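Side-chain contact in ORF59 (Human herpesvirus 8, PDB 3HSL), which acts as the accessory subunit of the viral DNA polymerase and raises its processivity in lytic replication, probably as a sliding clamp: residues V196-S201 and V207-G212. Numbering follows the deposited sequence.
Sequences VTVSVS and VTFSLG
V198 and F209 pair across the strands at a non-hydrogen-bonded position, their side chains lying side by side and pointing the same way. Both methyls of V198 approach the CD1-CE1 bond of the ring obliquely, CG1 to 3.6 Å from CE1 of F209. F209 has CG anti to its carbonyl carbon (chi1 -65°), which carries the ring alongside the valine. Next along the same face, V200 CG2 meets V207 CG2 at 3.8 Å, while V207 CG1 turns to V198 CG1. Valines, whose branch at CB suits an extended backbone, and the broad ring of F209 fill this buried face, where W276 and L274 of strand 270-276 and F220 of strand 214-222 pack against it. At the other end V196 CG2 packs on L211 CD1.

T197, S199, T208 and S210 occupy the other, partly exposed face, where short hydroxyl side chains fit; T197 OG1 rests 3.4 Å from S210 CB. Between the faces, T197 N to S210 O and S210 N to T197 O are both 2.9 Å and nearly straight (164°); the reciprocal bonds of S199 and T208 are more bent. Backbone bonds to strands 248-253 and 214-222 flank the pair, making this antiparallel beta hairpin an interior part of a sheet in the DNA-clamp fold.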
ATOM      1  N   VAL A 196     -19.855  13.852  22.541  1.00 19.12           N
ATOM      2  CA  VAL A 196     -19.693  15.282  22.751  1.00 18.10           C
ATOM      3  C   VAL A 196     -21.043  15.887  22.449  1.00 17.50           C
ATOM      4  O   VAL A 196     -21.652  15.543  21.435  1.00 17.64           O
ATOM      5  CB  VAL A 196     -18.765  15.922  21.730  1.00 18.22           C
ATOM      6  CG1 VAL A 196     -18.304  17.274  22.256  1.00 17.27           C
ATOM      7  CG2 VAL A 196     -17.562  15.065  21.488  1.00 18.82           C
ATOM      8  N   THR A 197     -21.535  16.779  23.303  1.00 16.32           N
ATOM      9  CA  THR A 197     -22.800  17.388  22.980  1.00 15.02           C
ATOM     10  C   THR A 197     -22.394  18.747  22.389  1.00 13.72           C
ATOM     11  O   THR A 197     -21.550  19.429  22.943  1.00 13.17           O
ATOM     12  CB  THR A 197     -23.741  17.511  24.178  1.00 15.23           C
ATOM     13  OG1 THR A 197     -23.348  18.617  24.982  1.00 18.89           O
ATOM     14  CG2 THR A 197     -23.759  16.232  25.011  1.00 14.99           C
ATOM     15  N   VAL A 198     -23.000  19.119  21.261  1.00 13.00           N
ATOM     16  CA  VAL A 198     -22.744  20.367  20.553  1.00 12.06           C
ATOM     17  C   VAL A 198     -24.082  21.081  20.577  1.00 11.99           C
ATOM     18  O   VAL A 198     -25.076  20.522  20.151  1.00 13.14           O
ATOM     19  CB  VAL A 198     -22.403  20.083  19.084  1.00 12.09           C
ATOM     20  CG1 VAL A 198     -21.888  21.335  18.378  1.00 11.61           C
ATOM     21  CG2 VAL A 198     -21.333  18.983  18.975  1.00 12.90           C
ATOM     22  N   SER A 199     -24.149  22.304  21.067  1.00 11.26           N
ATOM     23  CA  SER A 199     -25.443  22.971  21.086  1.00 10.93           C
ATOM     24  C   SER A 199     -25.336  24.372  20.533  1.00 10.78           C
ATOM     25  O   SER A 199     -24.241  24.926  20.445  1.00 11.42           O
ATOM     26  CB  SER A 199     -26.062  22.987  22.484  1.00 10.81           C
ATOM     27  OG  SER A 199     -25.255  23.707  23.377  1.00 10.10           O
ATOM     28  N   VAL A 200     -26.473  24.940  20.160  1.00  9.91           N
ATOM     29  CA  VAL A 200     -26.491  26.261  19.597  1.00  9.90           C
ATOM     30  C   VAL A 200     -27.631  26.993  20.241  1.00 10.53           C
ATOM     31  O   VAL A 200     -28.757  26.489  20.304  1.00 10.71           O
ATOM     32  CB  VAL A 200     -26.714  26.227  18.056  1.00 10.11           C
ATOM     33  CG1 VAL A 200     -26.629  27.613  17.462  1.00 10.13           C
ATOM     34  CG2 VAL A 200     -25.680  25.368  17.380  1.00  9.58           C
ATOM     35  N   SER A 201     -27.320  28.189  20.718  1.00 10.85           N
ATOM     36  CA  SER A 201     -28.267  29.059  21.363  1.00 11.38           C
ATOM     37  C   SER A 201     -28.682  30.155  20.411  1.00 12.33           C
ATOM     38  O   SER A 201     -27.824  30.832  19.844  1.00 12.82           O
ATOM     39  CB  SER A 201     -27.587  29.722  22.542  1.00 11.03           C
ATOM     40  OG  SER A 201     -28.391  30.780  23.002  1.00 11.42           O
ATOM     41  N   VAL A 207     -22.367  28.706  20.403  1.00 16.05           N
ATOM     42  CA  VAL A 207     -22.303  27.270  20.201  1.00 15.85           C
ATOM     43  C   VAL A 207     -21.354  26.727  21.233  1.00 15.58           C
ATOM     44  O   VAL A 207     -20.234  27.232  21.359  1.00 15.68           O
ATOM     45  CB  VAL A 207     -21.690  26.955  18.865  1.00 16.41           C
ATOM     46  CG1 VAL A 207     -21.463  25.437  18.714  1.00 16.75           C
ATOM     47  CG2 VAL A 207     -22.588  27.505  17.774  1.00 18.32           C
ATOM     48  N   THR A 208     -21.766  25.706  21.978  1.00 15.08           N
ATOM     49  CA  THR A 208     -20.850  25.199  22.985  1.00 14.70           C
ATOM     50  C   THR A 208     -20.568  23.703  22.800  1.00 14.50           C
ATOM     51  O   THR A 208     -21.462  22.921  22.485  1.00 14.03           O
ATOM     52  CB  THR A 208     -21.330  25.518  24.435  1.00 14.29           C
ATOM     53  OG1 THR A 208     -21.981  24.407  25.040  1.00 14.70           O
ATOM     54  CG2 THR A 208     -22.202  26.750  24.473  1.00 14.11           C
ATOM     55  N   PHE A 209     -19.309  23.326  22.997  1.00 14.63           N
ATOM     56  CA  PHE A 209     -18.877  21.934  22.877  1.00 14.46           C
ATOM     57  C   PHE A 209     -18.702  21.453  24.303  1.00 14.74           C
ATOM     58  O   PHE A 209     -17.917  22.009  25.059  1.00 14.91           O
ATOM     59  CB  PHE A 209     -17.617  21.829  22.013  1.00 14.01           C
ATOM     60  CG  PHE A 209     -17.840  22.244  20.570  1.00 13.75           C
ATOM     61  CD1 PHE A 209     -18.055  21.281  19.572  1.00 14.33           C
ATOM     62  CD2 PHE A 209     -17.840  23.591  20.201  1.00 14.35           C
ATOM     63  CE1 PHE A 209     -18.266  21.651  18.222  1.00 13.63           C
ATOM     64  CE2 PHE A 209     -18.048  23.981  18.857  1.00 14.80           C
ATOM     65  CZ  PHE A 209     -18.263  23.005  17.865  1.00 14.30           C
ATOM     66  N   SER A 210     -19.452  20.420  24.660  1.00 15.57           N
ATOM     67  CA  SER A 210     -19.450  19.879  26.013  1.00 17.08           C
ATOM     68  C   SER A 210     -19.113  18.410  26.055  1.00 18.01           C
ATOM     69  O   SER A 210     -19.732  17.576  25.373  1.00 17.81           O
ATOM     70  CB  SER A 210     -20.810  20.120  26.684  1.00 17.14           C
ATOM     71  OG  SER A 210     -20.835  19.533  27.971  1.00 16.85           O
ATOM     72  N   LEU A 211     -18.125  18.096  26.876  1.00 19.37           N
ATOM     73  CA  LEU A 211     -17.664  16.734  26.947  1.00 21.10           C
ATOM     74  C   LEU A 211     -17.113  16.426  28.340  1.00 21.74           C
ATOM     75  O   LEU A 211     -16.445  17.262  28.957  1.00 21.71           O
ATOM     76  CB  LEU A 211     -16.581  16.613  25.878  1.00 21.55           C
ATOM     77  CG  LEU A 211     -16.070  15.315  25.296  1.00 22.95           C
ATOM     78  CD1 LEU A 211     -15.006  15.738  24.321  1.00 24.85           C
ATOM     79  CD2 LEU A 211     -15.485  14.407  26.337  1.00 24.35           C
ATOM     80  N   GLY A 212     -17.392  15.225  28.838  1.00 22.56           N
ATOM     81  CA  GLY A 212     -16.937  14.856  30.170  1.00 23.27           C
ATOM     82  C   GLY A 212     -17.482  15.975  31.023  1.00 23.95           C
ATOM     83  O   GLY A 212     -18.702  16.185  31.065  1.00 24.51           O
TER